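Local coordinates for NAD_Gly3P_dh, NAD-dependent glycerol-3-phosphate dehydrogenase (Streptosporangium roseum, PDB 5OCM), which binds NADP(H) and, as an imine reductase of the HIBADH-related family, probably uses NADPH to reduce imines to amines, at residues A[17-22]-A[29-34]; A[48-51]-A[55-58]; A[220-225]-A[278-283]; A[272-277]-A[283-288]. All coordinates share one frame; numbering follows the deposited sequence.

Contact 1: A[17-22]-A[29-34]; sequences ALAGAF and TTVWNR. With NAP (NADP nicotinamide-adenine-dinucleotide phosphate), chain G.
Thr29 opens the strand that packs against helix 13-24 by bringing OG1 to 3.6 Å from Phe22 CB, while the hydroxyl itself hydrogen-bonds to the carbonyl oxygen of His27. Two residues on, Val31 brings CG1 to Ala19, its methyl 3.7 Å from Ala19 CB; this methyl-on-methyl touch is the apolar contact between the two segments. Arg34 N lies over one face of the Trp32 indole, within the same segment. Asn33, just past the strand, shows how such a position can read a cofactor. With CG anti to the backbone N (chi1 -167°), its amide reaches NADP with both ends: OD1 accepts from ribose O3B at 2.6 Å and also from Leu11 N, while ND2 donates almost straight to phosphate O1X at 2.8 Å (172°) and also to Ser35 O. A leucine here would probably leave O3B and the 2'-phosphate without these partners and the Leu11 amide without its acceptor. Arg34 completes the grip, NE giving a hydrogen bond to O2X at 3.0 Å and NH1 one to O3X at 2.9 Å, with adenine C5A centred over one guanidinium face. Together they recognise the phosphate that distinguishes NADP from NAD. The axes of 17-22 and 29-32 run antiparallel, at 166°, within the first beta-alpha-beta unit of the Rossmann domain: Phe22 packs on strand 6-9, strand 48-49 flanks Val31, and helix 53-58 touches Thr30 and Trp32.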
loop_
_atom_site.group_PDB
_atom_site.type_symbol
_atom_site.label_atom_id
_atom_site.label_comp_id
_atom_site.label_asym_id
_atom_site.label_seq_id
_atom_site.Cartn_x
_atom_site.Cartn_y
_atom_site.Cartn_z
ATOM N N ALA A 17 -8.665 5.626 23.701
ATOM C CA ALA A 17 -8.914 4.285 23.196
ATOM C C ALA A 17 -8.118 3.240 24.013
ATOM O O ALA A 17 -8.604 2.144 24.292
ATOM C CB ALA A 17 -8.551 4.176 21.724
ATOM N N LEU A 18 -6.884 3.576 24.381
ATOM C CA LEU A 18 -6.090 2.650 25.184
ATOM C C LEU A 18 -6.795 2.374 26.528
ATOM O O LEU A 18 -6.987 1.202 26.932
ATOM C CB LEU A 18 -4.700 3.219 25.436
ATOM C CG LEU A 18 -3.771 3.518 24.273
ATOM C CD1 LEU A 18 -2.502 4.179 24.762
ATOM C CD2 LEU A 18 -3.457 2.257 23.472
ATOM N N ALA A 19 -7.143 3.442 27.241
ATOM C CA ALA A 19 -7.856 3.322 28.522
ATOM C C ALA A 19 -9.173 2.567 28.356
ATOM O O ALA A 19 -9.477 1.679 29.155
ATOM C CB ALA A 19 -8.091 4.669 29.142
ATOM N N GLY A 20 -9.933 2.890 27.313
ATOM C CA GLY A 20 -11.169 2.152 27.042
ATOM C C GLY A 20 -10.993 0.651 26.836
ATOM O O GLY A 20 -11.812 -0.151 27.295
ATOM N N ALA A 21 -9.905 0.254 26.161
ATOM C CA ALA A 21 -9.637 -1.152 25.907
ATOM C C ALA A 21 -9.242 -1.876 27.169
ATOM O O ALA A 21 -9.670 -3.026 27.404
ATOM C CB ALA A 21 -8.548 -1.298 24.846
ATOM N N PHE A 22 -8.451 -1.235 28.020
ATOM C CA PHE A 22 -8.118 -1.831 29.302
ATOM C C PHE A 22 -9.388 -2.038 30.146
ATOM O O PHE A 22 -9.544 -3.103 30.756
ATOM C CB PHE A 22 -7.089 -1.021 30.078
ATOM C CG PHE A 22 -5.699 -1.083 29.528
ATOM C CD1 PHE A 22 -5.060 -2.280 29.303
ATOM C CD2 PHE A 22 -4.983 0.134 29.268
ATOM C CE1 PHE A 22 -3.748 -2.307 28.840
ATOM C CE2 PHE A 22 -3.705 0.107 28.794
ATOM C CZ PHE A 22 -3.077 -1.118 28.580
ATOM N N THR A 29 -8.454 0.530 36.010
ATOM C CA THR A 29 -7.712 1.494 35.231
ATOM C C THR A 29 -7.790 2.882 35.840
ATOM O O THR A 29 -8.879 3.426 36.058
ATOM C CB THR A 29 -8.233 1.525 33.762
ATOM O OG1 THR A 29 -8.188 0.209 33.234
ATOM C CG2 THR A 29 -7.404 2.412 32.936
ATOM N N THR A 30 -6.625 3.476 36.091
ATOM C CA THR A 30 -6.501 4.873 36.490
ATOM C C THR A 30 -6.025 5.698 35.282
ATOM O O THR A 30 -5.160 5.259 34.505
ATOM C CB THR A 30 -5.514 5.044 37.642
ATOM O OG1 THR A 30 -6.035 4.354 38.805
ATOM C CG2 THR A 30 -5.280 6.493 37.995
ATOM N N VAL A 31 -6.630 6.864 35.072
ATOM C CA VAL A 31 -6.272 7.747 34.002
ATOM C C VAL A 31 -5.924 9.159 34.445
ATOM O O VAL A 31 -6.375 9.629 35.475
ATOM C CB VAL A 31 -7.401 7.818 32.942
ATOM C CG1 VAL A 31 -7.751 6.415 32.433
ATOM C CG2 VAL A 31 -8.622 8.497 33.482
ATOM N N TRP A 32 -5.130 9.855 33.623
ATOM C CA TRP A 32 -4.755 11.245 33.858
ATOM C C TRP A 32 -4.439 11.885 32.527
ATOM O O TRP A 32 -3.904 11.241 31.606
ATOM C CB TRP A 32 -3.533 11.353 34.777
ATOM C CG TRP A 32 -3.008 12.761 34.892
ATOM C CD1 TRP A 32 -3.439 13.763 35.742
ATOM C CD2 TRP A 32 -1.983 13.361 34.097
ATOM N NE1 TRP A 32 -2.752 14.910 35.535
ATOM C CE2 TRP A 32 -1.848 14.711 34.525
ATOM C CE3 TRP A 32 -1.194 12.910 33.039
ATOM C CZ2 TRP A 32 -0.918 15.593 33.967
ATOM C CZ3 TRP A 32 -0.259 13.809 32.470
ATOM C CH2 TRP A 32 -0.131 15.107 32.949
ATOM N N ASN A 33 -4.750 13.171 32.422
ATOM C CA ASN A 33 -4.427 14.011 31.259
ATOM C C ASN A 33 -4.035 15.386 31.765
ATOM O O ASN A 33 -4.605 15.859 32.763
ATOM C CB ASN A 33 -5.645 14.149 30.357
ATOM C CG ASN A 33 -5.288 14.747 28.996
ATOM O OD1 ASN A 33 -4.412 14.178 28.272
ATOM N ND2 ASN A 33 -5.914 15.903 28.650
ATOM N N ARG A 34 -3.124 16.048 31.076
ATOM C CA ARG A 34 -2.721 17.431 31.457
ATOM C C ARG A 34 -3.904 18.348 31.567
ATOM O O ARG A 34 -4.028 19.037 32.553
ATOM C CB ARG A 34 -1.720 17.958 30.415
ATOM C CG ARG A 34 -1.475 19.453 30.488
ATOM C CD ARG A 34 -0.440 19.842 29.465
ATOM N NE ARG A 34 -0.936 19.721 28.105
ATOM C CZ ARG A 34 -0.276 20.139 27.030
ATOM N NH1 ARG A 34 -0.803 19.988 25.828
ATOM N NH2 ARG A 34 0.924 20.727 27.143
HETATM P PA NAP G . -3.723 13.926 20.505
HETATM O O1A NAP G . -5.229 13.710 20.368
HETATM O O2A NAP G . -3.318 15.169 19.856
HETATM O O5B NAP G . -3.230 13.892 22.064
HETATM C C5B NAP G . -1.983 14.476 22.426
HETATM C C4B NAP G . -1.868 14.149 23.895
HETATM O O4B NAP G . -0.600 14.509 24.413
HETATM C C3B NAP G . -2.939 14.836 24.800
HETATM O O3B NAP G . -3.374 13.956 25.863
HETATM C C2B NAP G . -2.127 16.022 25.362
HETATM O O2B NAP G . -2.676 16.618 26.551
HETATM C C1B NAP G . -0.791 15.363 25.570
HETATM N N9A NAP G . 0.311 16.297 25.698
HETATM C C8A NAP G . 0.871 17.071 24.763
HETATM N N7A NAP G . 1.870 17.786 25.261
HETATM C C5A NAP G . 1.944 17.461 26.567
HETATM C C6A NAP G . 2.788 17.847 27.683
HETATM N N6A NAP G . 3.801 18.779 27.491
HETATM N N1A NAP G . 2.499 17.358 28.909
HETATM C C2A NAP G . 1.514 16.456 29.113
HETATM N N3A NAP G . 0.703 16.019 28.128
HETATM C C4A NAP G . 0.911 16.497 26.876
HETATM O O3 NAP G . -2.831 12.805 19.839
HETATM P PN NAP G . -3.268 11.225 19.727
HETATM O O1N NAP G . -3.864 10.986 18.400
HETATM O O2N NAP G . -3.835 10.725 21.066
HETATM O O5D NAP G . -1.740 10.720 19.573
HETATM C C5D NAP G . -0.985 10.461 20.760
HETATM C C4D NAP G . 0.238 9.673 20.338
HETATM O O4D NAP G . -0.222 8.383 19.747
HETATM C C3D NAP G . 1.090 10.460 19.322
HETATM O O3D NAP G . 2.493 10.230 19.548
HETATM C C2D NAP G . 0.626 9.806 18.010
HETATM O O2D NAP G . 1.535 9.898 16.901
HETATM C C1D NAP G . 0.384 8.347 18.483
HETATM N N1N NAP G . -0.508 7.599 17.621
HETATM C C2N NAP G . -1.727 8.029 17.366
HETATM C C3N NAP G . -2.579 7.313 16.503
HETATM C C7N NAP G . -3.932 7.777 16.117
HETATM O O7N NAP G . -4.491 7.100 15.227
HETATM N N7N NAP G . -4.460 8.832 16.673
HETATM C C4N NAP G . -2.139 6.094 15.961
HETATM C C5N NAP G . -0.886 5.629 16.347
HETATM C C6N NAP G . -0.105 6.413 17.179
HETATM P P2B NAP G . -3.797 17.759 26.417
HETATM O O1X NAP G . -5.084 17.030 26.209
HETATM O O2X NAP G . -3.590 18.463 27.714
HETATM O O3X NAP G . -3.286 18.684 25.310
#

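Contact 2: A[48-51]-A[55-58]; sequences VLAS and DAAE
The carboxylate of Asp55 meets Ser51 through OD2 alone, and segment 48-51 covers neither of its faces. Ser51 OG and a bound water both approach that oxygen, each displaced by about an ångström from the carboxylate plane and to opposite sides of it. OG stands 2.8 Å from Asp55 OD2. The water donates to Asp55 OD2 at 2.6 Å and accepts from Ser51 N at 2.8 Å, tying the backbone of the turn to the side chain at the start of the helix. Ser51 reaches the acid because its OG is tucked between backbone N and carbonyl carbon (chi1 55°), close to the N-H that the water holds. This is the strand-to-helix turn of a Rossmann-type crossover: helix 53-58 leads the chain from strand 48-49, outermost in this sheet, back past strands 29-32 and 6-9 to the parallel strand 62-65. Next to the polar group the turn closes on alanines, with Ala50 CB 3.6 Å from Ala56 CB and 4.2 Å from Asp55 CB. Their CA atoms, Ala50 to Ala56, are 5.2 Å apart, a spacing suited to such short side chains. The acid lies in the first turn of its helix, where the helix dipole would tend to favour a negative charge. Asp55 N bonds to Ser52 OG, and Ala56 packs on Trp32 while its carbonyl oxygen accepts a hydrogen bond from Thr7 OG1.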
loop_
_atom_site.group_PDB
_atom_site.type_symbol
_atom_site.label_atom_id
_atom_site.label_comp_id
_atom_site.label_asym_id
_atom_site.label_seq_id
_atom_site.Cartn_x
_atom_site.Cartn_y
_atom_site.Cartn_z
ATOM N N VAL A 48 -10.713 5.404 37.040
ATOM C CA VAL A 48 -10.459 6.268 38.186
ATOM C C VAL A 48 -9.713 7.518 37.699
ATOM O O VAL A 48 -8.623 7.377 37.114
ATOM C CB VAL A 48 -9.625 5.554 39.239
ATOM C CG1 VAL A 48 -9.336 6.471 40.433
ATOM C CG2 VAL A 48 -10.287 4.274 39.693
ATOM N N LEU A 49 -10.268 8.713 37.913
ATOM C CA LEU A 49 -9.634 9.955 37.401
ATOM C C LEU A 49 -8.677 10.480 38.445
ATOM O O LEU A 49 -9.108 10.962 39.498
ATOM C CB LEU A 49 -10.649 11.050 37.139
ATOM C CG LEU A 49 -11.814 10.773 36.231
ATOM C CD1 LEU A 49 -12.546 12.000 35.685
ATOM C CD2 LEU A 49 -11.452 9.768 35.173
ATOM N N ALA A 50 -7.394 10.391 38.184
ATOM C CA ALA A 50 -6.370 10.885 39.128
ATOM C C ALA A 50 -6.285 12.402 38.985
ATOM O O ALA A 50 -6.416 12.919 37.911
ATOM C CB ALA A 50 -5.029 10.238 38.837
ATOM N N SER A 51 -5.997 13.088 40.082
ATOM C CA SER A 51 -5.832 14.552 40.047
ATOM C C SER A 51 -4.480 14.971 39.462
ATOM O O SER A 51 -4.375 16.079 38.951
ATOM C CB SER A 51 -5.968 15.169 41.468
ATOM O OG SER A 51 -5.036 14.512 42.301
ATOM N N ASP A 55 -0.042 11.027 41.158
ATOM C CA ASP A 55 -1.058 10.159 41.776
ATOM C C ASP A 55 -1.425 8.980 40.835
ATOM O O ASP A 55 -1.631 7.838 41.254
ATOM C CB ASP A 55 -2.347 10.950 42.026
ATOM C CG ASP A 55 -2.294 11.881 43.270
ATOM O OD1 ASP A 55 -1.294 11.830 44.040
ATOM O OD2 ASP A 55 -3.294 12.596 43.426
ATOM N N ALA A 56 -1.522 9.277 39.539
ATOM C CA ALA A 56 -1.879 8.250 38.568
ATOM C C ALA A 56 -0.811 7.167 38.490
ATOM O O ALA A 56 -1.108 5.961 38.534
ATOM C CB ALA A 56 -2.125 8.885 37.243
ATOM N N ALA A 57 0.455 7.595 38.452
ATOM C CA ALA A 57 1.564 6.684 38.378
ATOM C C ALA A 57 1.647 5.784 39.617
ATOM O O ALA A 57 1.910 4.578 39.490
ATOM C CB ALA A 57 2.867 7.422 38.157
ATOM N N GLU A 58 1.318 6.361 40.773
ATOM C CA GLU A 58 1.398 5.628 42.031
ATOM C C GLU A 58 0.336 4.563 42.164
ATOM O O GLU A 58 0.476 3.688 42.997
ATOM C CB GLU A 58 1.230 6.579 43.266
ATOM C CG GLU A 58 2.452 7.354 43.628
ATOM C CD GLU A 58 2.248 8.309 44.802
ATOM O OE1 GLU A 58 1.106 8.758 45.117
ATOM O OE2 GLU A 58 3.296 8.621 45.388
HETATM O O HOH W 1 -5.550 11.713 42.474
#

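Contact 3: A[220-225]-A[278-283]; sequences AGQVDQ and GYAAMI
Helix 198-225 runs past the 3-10 segment 279-282 in its last turns, Val223 CA lying 6.4 Å from Ala280 CA. The side chains settle into a polar and an apolar half. Gln222, extended beyond CG, lies alongside the alanine, its CB 3.9 Å and its amide oxygen OE1 3.3 Å from Ala280 CB. A water donates to Gln222 OE1 at 2.7 Å and accepts from Ala280 N at 3.0 Å. The other end of the amide, NE2, is held by Pro229 O, which fixes the rotation of the group. In the apolar half Val223 and Ile283 cross at about a right angle, Val223 CG2 resting 3.9 Å from Ile283 CB and CG1 of the valine 4.0 Å from CG1 of the isoleucine. Around this packing of the C-terminal helical domain, the second subunit is close: Val223 also packs on its Ala198, and Tyr279 OH bonds to its Asn182. The chemistry implies a joint closed by the valine methyls against CB and CG1 of Ile283, in which one water satisfies an N-H at the start of the 3-10 turn that no protein atom of the two segments bonds.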
loop_
_atom_site.group_PDB
_atom_site.type_symbol
_atom_site.label_atom_id
_atom_site.label_comp_id
_atom_site.label_asym_id
_atom_site.label_seq_id
_atom_site.Cartn_x
_atom_site.Cartn_y
_atom_site.Cartn_z
ATOM N N ALA A 220 11.300 -8.587 -1.324
ATOM C CA ALA A 220 12.123 -8.596 -0.118
ATOM C C ALA A 220 13.215 -9.659 -0.220
ATOM O O ALA A 220 14.363 -9.464 0.197
ATOM C CB ALA A 220 11.253 -8.851 1.097
ATOM N N GLY A 221 12.884 -10.820 -0.749
ATOM C CA GLY A 221 13.864 -11.877 -0.955
ATOM C C GLY A 221 14.965 -11.425 -1.906
ATOM O O GLY A 221 16.148 -11.661 -1.670
ATOM N N GLN A 222 14.580 -10.753 -2.986
ATOM C CA GLN A 222 15.559 -10.231 -3.912
ATOM C C GLN A 222 16.471 -9.175 -3.270
ATOM O O GLN A 222 17.672 -9.212 -3.488
ATOM C CB GLN A 222 14.880 -9.680 -5.168
ATOM C CG GLN A 222 14.145 -10.738 -5.990
ATOM C CD GLN A 222 13.801 -10.223 -7.410
ATOM O OE1 GLN A 222 13.840 -9.029 -7.666
ATOM N NE2 GLN A 222 13.582 -11.126 -8.348
ATOM N N VAL A 223 15.901 -8.300 -2.453
ATOM C CA VAL A 223 16.691 -7.322 -1.683
ATOM C C VAL A 223 17.712 -8.035 -0.820
ATOM O O VAL A 223 18.898 -7.641 -0.820
ATOM C CB VAL A 223 15.816 -6.387 -0.863
ATOM C CG1 VAL A 223 16.646 -5.585 0.102
ATOM C CG2 VAL A 223 14.997 -5.449 -1.749
ATOM N N ASP A 224 17.314 -9.104 -0.132
ATOM C CA ASP A 224 18.286 -9.811 0.702
ATOM C C ASP A 224 19.363 -10.530 -0.098
ATOM O O ASP A 224 20.465 -10.736 0.406
ATOM C CB ASP A 224 17.562 -10.712 1.665
ATOM C CG ASP A 224 16.800 -9.883 2.746
ATOM O OD1 ASP A 224 17.143 -8.662 2.995
ATOM O OD2 ASP A 224 15.979 -10.484 3.380
ATOM N N GLN A 225 19.080 -10.926 -1.335
ATOM C CA GLN A 225 20.132 -11.494 -2.190
ATOM C C GLN A 225 20.982 -10.477 -2.917
ATOM O O GLN A 225 22.041 -10.806 -3.404
ATOM C CB GLN A 225 19.486 -12.388 -3.276
ATOM C CG GLN A 225 18.715 -13.568 -2.724
ATOM C CD GLN A 225 19.518 -14.500 -1.834
ATOM O OE1 GLN A 225 18.925 -15.199 -0.934
ATOM N NE2 GLN A 225 20.798 -14.543 -2.038
ATOM N N GLY A 278 14.211 -6.469 -12.382
ATOM C CA GLY A 278 12.928 -6.349 -11.698
ATOM C C GLY A 278 12.898 -5.094 -10.817
ATOM O O GLY A 278 13.926 -4.516 -10.474
ATOM N N TYR A 279 11.707 -4.733 -10.384
ATOM C CA TYR A 279 11.480 -3.522 -9.615
ATOM C C TYR A 279 12.233 -3.510 -8.295
ATOM O O TYR A 279 12.571 -2.434 -7.775
ATOM C CB TYR A 279 9.973 -3.253 -9.375
ATOM C CG TYR A 279 9.659 -1.813 -9.054
ATOM C CD1 TYR A 279 9.445 -0.882 -10.065
ATOM C CD2 TYR A 279 9.614 -1.357 -7.741
ATOM C CE1 TYR A 279 9.163 0.454 -9.782
ATOM C CE2 TYR A 279 9.385 -0.024 -7.426
ATOM C CZ TYR A 279 9.166 0.895 -8.465
ATOM O OH TYR A 279 8.978 2.227 -8.152
ATOM N N ALA A 280 12.529 -4.679 -7.743
ATOM C CA ALA A 280 13.290 -4.730 -6.489
ATOM C C ALA A 280 14.623 -4.047 -6.548
ATOM O O ALA A 280 15.152 -3.606 -5.524
ATOM C CB ALA A 280 13.412 -6.174 -6.030
ATOM N N ALA A 281 15.222 -3.941 -7.740
ATOM C CA ALA A 281 16.469 -3.206 -7.932
ATOM C C ALA A 281 16.367 -1.745 -7.502
ATOM O O ALA A 281 17.392 -1.104 -7.166
ATOM C CB ALA A 281 16.922 -3.308 -9.358
ATOM N N MET A 282 15.138 -1.212 -7.436
ATOM C CA MET A 282 14.893 0.134 -6.924
ATOM C C MET A 282 15.364 0.343 -5.502
ATOM O O MET A 282 15.572 1.501 -5.102
ATOM C CB MET A 282 13.410 0.477 -7.025
ATOM C CG MET A 282 12.965 0.683 -8.459
ATOM S SD MET A 282 13.737 2.094 -9.276
ATOM C CE MET A 282 13.318 3.404 -8.173
ATOM N N ILE A 283 15.595 -0.730 -4.731
ATOM C CA ILE A 283 16.146 -0.571 -3.413
ATOM C C ILE A 283 17.406 0.298 -3.432
ATOM O O ILE A 283 17.655 1.065 -2.470
ATOM C CB ILE A 283 16.505 -1.964 -2.765
ATOM C CG1 ILE A 283 16.937 -1.834 -1.322
ATOM C CG2 ILE A 283 17.578 -2.733 -3.531
ATOM C CD1 ILE A 283 15.800 -1.396 -0.433
HETATM O O HOH W 2 11.942 -7.447 -8.772
#

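Contact 4: A[272-277]-A[283-288]; sequences GGQGGL and IEQFRS
Gln274 and Glu284 meet across a loop that the chain makes between helix 257-271 and the weakly bonded helix 283-286. From CB, the glutamine sets out with CG anti to the carbonyl carbon (chi1 -65°) and the chain extended beyond CG, its side chain brushing Ala269 of the preceding helix. CD then comes within 3.8 Å of Glu284 OE1, and the amide divides its two ends between two partners. NE2 donates to Glu284 OE1 at 2.9 Å, a moderately bent bond (156°) that reaches the oxygen from above the carboxylate, 54° out of its plane. On the other branch, OE1 is too far from Gln285 for a direct bond, Gln274 OE1 and Gln285 NE2 being 4.3 Å apart, and a water fills the step: it donates to Gln274 OE1 at 2.7 Å and accepts from Gln285 NE2 at 3.0 Å. The backbone at Gln274 is set by two turns. Gly273, with positive phi, is the C-prime residue of a Schellman motif that ends helix 257-271, and Gln274 N bonds back to Ala269 O; the same glutamine begins a type I turn, closed by Leu277 N to Gln274 O at 3.0 Å. An alanine here would probably leave Glu284 without its amide donor and the bridging water without its acceptor, so that the glutamate's end could turn more freely. Since one amide serves as donor to a carboxylate and as acceptor from water, the link across this surface rests on directional polar bonds, with little apolar burial beneath them.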
loop_
_atom_site.group_PDB
_atom_site.type_symbol
_atom_site.label_atom_id
_atom_site.label_comp_id
_atom_site.label_asym_id
_atom_site.label_seq_id
_atom_site.Cartn_x
_atom_site.Cartn_y
_atom_site.Cartn_z
ATOM N N GLY A 272 21.490 4.026 -14.564
ATOM C CA GLY A 272 22.455 2.984 -14.169
ATOM C C GLY A 272 22.368 1.700 -14.963
ATOM O O GLY A 272 22.992 0.722 -14.606
ATOM N N GLY A 273 21.599 1.664 -16.064
ATOM C CA GLY A 273 21.539 0.485 -16.890
ATOM C C GLY A 273 20.672 -0.652 -16.390
ATOM O O GLY A 273 20.850 -1.775 -16.803
ATOM N N GLN A 274 19.705 -0.370 -15.499
ATOM C CA GLN A 274 18.978 -1.409 -14.778
ATOM C C GLN A 274 17.543 -1.601 -15.272
ATOM O O GLN A 274 16.732 -2.281 -14.661
ATOM C CB GLN A 274 19.003 -1.117 -13.294
ATOM C CG GLN A 274 20.393 -1.181 -12.706
ATOM C CD GLN A 274 20.395 -0.731 -11.243
ATOM O OE1 GLN A 274 19.859 0.331 -10.916
ATOM N NE2 GLN A 274 21.000 -1.535 -10.359
ATOM N N GLY A 275 17.248 -1.051 -16.448
ATOM C CA GLY A 275 15.966 -1.244 -17.093
ATOM C C GLY A 275 15.491 -2.644 -17.283
ATOM O O GLY A 275 14.266 -2.897 -17.309
ATOM N N GLY A 276 16.446 -3.610 -17.459
ATOM C CA GLY A 276 16.055 -4.970 -17.658
ATOM C C GLY A 276 15.903 -5.811 -16.397
ATOM O O GLY A 276 15.624 -7.008 -16.485
ATOM N N LEU A 277 16.095 -5.173 -15.239
ATOM C CA LEU A 277 15.946 -5.838 -13.947
ATOM C C LEU A 277 14.514 -5.683 -13.416
ATOM O O LEU A 277 13.719 -4.870 -13.926
ATOM C CB LEU A 277 16.932 -5.275 -12.946
ATOM C CG LEU A 277 18.410 -5.411 -13.312
ATOM C CD1 LEU A 277 19.274 -4.786 -12.229
ATOM C CD2 LEU A 277 18.787 -6.860 -13.671
ATOM N N ILE A 283 15.595 -0.730 -4.731
ATOM C CA ILE A 283 16.146 -0.571 -3.413
ATOM C C ILE A 283 17.406 0.298 -3.432
ATOM O O ILE A 283 17.655 1.065 -2.470
ATOM C CB ILE A 283 16.505 -1.964 -2.765
ATOM C CG1 ILE A 283 16.937 -1.834 -1.322
ATOM C CG2 ILE A 283 17.578 -2.733 -3.531
ATOM C CD1 ILE A 283 15.800 -1.396 -0.433
ATOM N N GLU A 284 18.203 0.196 -4.512
ATOM C CA GLU A 284 19.461 0.948 -4.585
ATOM C C GLU A 284 19.217 2.471 -4.599
ATOM O O GLU A 284 20.064 3.225 -4.158
ATOM C CB GLU A 284 20.297 0.528 -5.801
ATOM C CG GLU A 284 20.670 -0.953 -5.777
ATOM C CD GLU A 284 21.623 -1.415 -6.844
ATOM O OE1 GLU A 284 21.846 -0.665 -7.778
ATOM O OE2 GLU A 284 22.145 -2.533 -6.705
ATOM N N GLN A 285 18.039 2.916 -5.049
ATOM C CA GLN A 285 17.719 4.343 -5.021
ATOM C C GLN A 285 17.334 4.875 -3.642
ATOM O O GLN A 285 17.305 6.076 -3.440
ATOM C CB GLN A 285 16.629 4.661 -6.031
ATOM C CG GLN A 285 16.994 4.195 -7.442
ATOM C CD GLN A 285 18.371 4.709 -7.851
ATOM O OE1 GLN A 285 18.757 5.855 -7.518
ATOM N NE2 GLN A 285 19.135 3.868 -8.525
ATOM N N PHE A 286 17.054 3.986 -2.685
ATOM C CA PHE A 286 16.658 4.388 -1.332
ATOM C C PHE A 286 17.745 4.311 -0.298
ATOM O O PHE A 286 17.594 4.933 0.768
ATOM C CB PHE A 286 15.402 3.653 -0.913
ATOM C CG PHE A 286 14.240 3.895 -1.836
ATOM C CD1 PHE A 286 13.596 5.127 -1.868
ATOM C CD2 PHE A 286 13.832 2.937 -2.719
ATOM C CE1 PHE A 286 12.547 5.348 -2.743
ATOM C CE2 PHE A 286 12.783 3.150 -3.589
ATOM C CZ PHE A 286 12.160 4.385 -3.640
ATOM N N ARG A 287 18.874 3.714 -0.640
ATOM C CA ARG A 287 19.977 3.502 0.274
ATOM C C ARG A 287 20.781 4.748 0.611
ATOM O O ARG A 287 21.431 4.790 1.707
ATOM C CB ARG A 287 20.957 2.491 -0.282
ATOM C CG ARG A 287 20.331 1.102 -0.470
ATOM C CD ARG A 287 20.898 0.028 0.366
ATOM N NE ARG A 287 20.463 -1.307 0.023
ATOM C CZ ARG A 287 19.921 -2.208 0.868
ATOM N NH1 ARG A 287 19.444 -1.880 2.098
ATOM N NH2 ARG A 287 19.726 -3.438 0.407
ATOM N N SER A 288 20.798 5.726 -0.292
ATOM C CA SER A 288 21.616 6.943 -0.096
ATOM C C SER A 288 20.869 8.228 -0.413
ATOM O O SER A 288 19.930 8.217 -1.227
ATOM C CB SER A 288 22.838 6.891 -1.005
ATOM O OG SER A 288 23.604 5.757 -0.671
HETATM O O HOH W 3 18.335 1.032 -8.797
#

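Along the chain the four contacts fall into two pairs. Contacts 1 and 2 come in series within the Rossmann domain, centres 10 Å apart, and share a sheet: strands 29-32 and 48-49 are hydrogen-bonded neighbours, Thr29 O and Val31 N both pairing with Val48. Contacts 3 and 4 lie in the C-terminal helical domain, centres 9 Å apart; their segments alternate along the sequence, share Ile283, and both touch the second subunit. Between contacts 1 and 3 the centres are about 43 Å apart, on opposite sides of the chain's centre. Contact 1 carries cofactor residues and contact 2 continues its sheet, while contacts 3 and 4 lie by the subunit interface; the cofactor is also bonded by Asp232 of the second subunit.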